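Local coordinates for UPF0135 protein SA1388 (Staphylococcus aureus subsp. aureus, PDB 3LNL), which is of unknown function but belongs to the NIF3 family, assembles into a toroid-shaped homohexamer with PII-like lids and binds a dinuclear zinc centre, at residues H110-M115 / Y331-M336. The protein carries 2 engineered substitutions. Residues are numbered along the deposited sequence; the frame is centred on the assembly and turned at random.
Unlike the reference sequence in segment 110-115: His110 (reference Tyr). With ZN (zinc ion), chain F; ZN (zinc ion), chain G.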
loop_
_atom_site.group_PDB
_atom_site.type_symbol
_atom_site.label_atom_id
_atom_site.label_comp_id
_atom_site.label_asym_id
_atom_site.label_seq_id
_atom_site.Cartn_x
_atom_site.Cartn_y
_atom_site.Cartn_z
ATOM N N HIS B 110 29.178 18.792 10.714
ATOM C CA HIS B 110 30.093 18.555 11.841
ATOM C C HIS B 110 29.700 17.356 12.672
ATOM O O HIS B 110 30.176 17.181 13.789
ATOM C CB HIS B 110 30.172 19.805 12.713
ATOM C CG HIS B 110 30.549 21.015 11.939
ATOM N ND1 HIS B 110 31.834 21.232 11.492
ATOM C CD2 HIS B 110 29.802 22.047 11.473
ATOM C CE1 HIS B 110 31.871 22.367 10.800
ATOM N NE2 HIS B 110 30.648 22.877 10.775
ATOM N N GLY B 111 28.817 16.539 12.110
ATOM C CA GLY B 111 28.175 15.415 12.823
ATOM C C GLY B 111 28.940 14.096 12.854
ATOM O O GLY B 111 30.140 14.112 12.754
ATOM N N VAL B 112 28.228 12.962 13.000
ATOM C CA VAL B 112 28.841 11.662 13.313
ATOM C C VAL B 112 29.957 11.241 12.299
ATOM O O VAL B 112 31.045 10.746 12.663
ATOM C CB VAL B 112 27.739 10.553 13.392
ATOM C CG1 VAL B 112 28.315 9.164 13.612
ATOM C CG2 VAL B 112 26.726 10.905 14.508
ATOM N N ASN B 113 29.686 11.475 11.040
ATOM C CA ASN B 113 30.598 11.057 9.977
ATOM C C ASN B 113 31.799 11.932 9.780
ATOM O O ASN B 113 32.892 11.400 9.595
ATOM C CB ASN B 113 29.812 10.769 8.717
ATOM C CG ASN B 113 28.821 9.656 8.968
ATOM O OD1 ASN B 113 29.221 8.602 9.427
ATOM N ND2 ASN B 113 27.519 9.929 8.797
ATOM N N MET B 114 31.641 13.245 9.980
ATOM C CA MET B 114 32.818 14.137 10.091
ATOM C C MET B 114 33.668 13.699 11.272
ATOM O O MET B 114 34.888 13.632 11.141
ATOM C CB MET B 114 32.399 15.592 10.207
ATOM C CG MET B 114 33.498 16.555 10.637
ATOM S SD MET B 114 34.737 16.637 9.341
ATOM C CE MET B 114 33.869 17.570 8.081
ATOM N N MET B 115 33.034 13.408 12.422
ATOM C CA MET B 115 33.753 12.944 13.614
ATOM C C MET B 115 34.511 11.650 13.387
ATOM O O MET B 115 35.686 11.528 13.771
ATOM C CB MET B 115 32.787 12.746 14.779
ATOM C CG MET B 115 32.220 14.061 15.315
ATOM S SD MET B 115 30.845 13.705 16.360
ATOM C CE MET B 115 30.084 15.344 16.588
ATOM N N TYR B 331 28.656 0.321 17.049
ATOM C CA TYR B 331 29.124 0.956 18.259
ATOM C C TYR B 331 30.175 2.073 18.050
ATOM O O TYR B 331 30.298 2.968 18.908
ATOM C CB TYR B 331 29.618 -0.066 19.310
ATOM C CG TYR B 331 29.896 0.592 20.635
ATOM C CD1 TYR B 331 28.843 1.099 21.392
ATOM C CD2 TYR B 331 31.189 0.825 21.057
ATOM C CE1 TYR B 331 29.063 1.813 22.561
ATOM C CE2 TYR B 331 31.440 1.512 22.249
ATOM C CZ TYR B 331 30.340 2.024 22.993
ATOM O OH TYR B 331 30.557 2.697 24.164
ATOM N N SER B 332 30.900 2.066 16.932
ATOM C CA SER B 332 31.816 3.134 16.638
ATOM C C SER B 332 31.188 4.521 16.502
ATOM O O SER B 332 31.908 5.497 16.581
ATOM C CB SER B 332 32.704 2.830 15.458
ATOM O OG SER B 332 33.611 1.786 15.763
ATOM N N GLU B 333 29.868 4.620 16.413
ATOM C CA GLU B 333 29.215 5.921 16.625
ATOM C C GLU B 333 29.486 6.557 17.999
ATOM O O GLU B 333 29.195 7.738 18.198
ATOM C CB GLU B 333 27.719 5.804 16.396
ATOM C CG GLU B 333 27.339 5.524 14.978
ATOM C CD GLU B 333 25.896 5.744 14.760
ATOM O OE1 GLU B 333 25.557 6.803 14.189
ATOM O OE2 GLU B 333 25.096 4.914 15.234
ATOM N N TYR B 334 30.084 5.803 18.934
ATOM C CA TYR B 334 30.387 6.365 20.274
ATOM C C TYR B 334 31.294 7.567 20.223
ATOM O O TYR B 334 31.359 8.315 21.190
ATOM C CB TYR B 334 31.028 5.316 21.224
ATOM C CG TYR B 334 32.501 5.143 20.947
ATOM C CD1 TYR B 334 33.414 5.947 21.580
ATOM C CD2 TYR B 334 32.979 4.205 20.006
ATOM C CE1 TYR B 334 34.782 5.860 21.321
ATOM C CE2 TYR B 334 34.382 4.069 19.763
ATOM C CZ TYR B 334 35.264 4.907 20.422
ATOM O OH TYR B 334 36.616 4.868 20.194
ATOM N N VAL B 335 31.981 7.785 19.095
ATOM C CA VAL B 335 32.807 8.973 18.936
ATOM C C VAL B 335 31.994 10.238 19.089
ATOM O O VAL B 335 32.562 11.292 19.310
ATOM C CB VAL B 335 33.589 9.030 17.537
ATOM C CG1 VAL B 335 34.552 7.832 17.420
ATOM C CG2 VAL B 335 32.612 9.074 16.350
ATOM N N MET B 336 30.675 10.193 18.932
ATOM C CA MET B 336 29.922 11.456 19.033
ATOM C C MET B 336 29.803 11.978 20.474
ATOM O O MET B 336 29.359 13.098 20.684
ATOM C CB MET B 336 28.559 11.427 18.325
ATOM C CG MET B 336 27.548 10.394 18.725
ATOM S SD MET B 336 27.044 10.311 20.468
ATOM C CE MET B 336 26.202 11.920 20.617
HETATM ZN ZN ZN F . 23.085 4.426 15.107
HETATM ZN ZN ZN G . 23.825 7.540 13.627
HETATM O O HOH W 1 20.981 3.650 15.068
HETATM O O HOH W 2 22.945 3.993 12.928
HETATM O O HOH W 3 22.309 6.293 14.339
HETATM O O HOH W 4 23.662 6.008 12.066
#
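Glu333 bridges two zinc ions through its carboxylate, and Val112 packs against the flank of that same side chain. OE1 of Glu333 binds the chain G zinc at 2.0 Å and OE2 binds the chain F zinc at 2.1 Å, one oxygen to each metal; water 3 is bound to both ions as a second bridge. His68 and Asp106 also bind the chain G ion, His69 and His330 the chain F ion. The glutamate reaches the pair with CG anti to its carbonyl carbon (chi1 -67°) and the chain extended beyond. Val112 crosses it obliquely: CG1, anti to the backbone N at chi1 176°, lies 3.7 Å from Glu333 OE1 and 4.0 Å from Glu333 CG, so a methyl touches both the methylene part and the metal-bound oxygen.

Behind this first shell the packing is apolar. Met115 runs extended beyond CG and brings SD to 3.6 Å from Met336 CA and 3.8 Å from Met336 CB, while CB of Met115 meets Val335 CG2 at 4.0 Å. CG of Met336 sits in the crowded position between backbone N and carbonyl carbon (chi1 58°), and beyond it the bent chain heads away from the 110-115 segment. Met115 N donates to the carbonyl O of Gly111, which occupies the N-cap position of helix 112-119; Met336 N, at the start of helix 336-350, donates to Glu333 O at 3.0 Å. Leu105, beside the zinc ligand Asp106, touches both Val112 and Met336.

Van der Waals contact alone joins the segments, parts of the NIF3 fold separated in sequence by the PII-like insertion, burying 253 Å². Both carboxylate oxygens are satisfied by metal, and their negative charge is probably largely neutralised there, which is consistent with an apolar methyl against OE1.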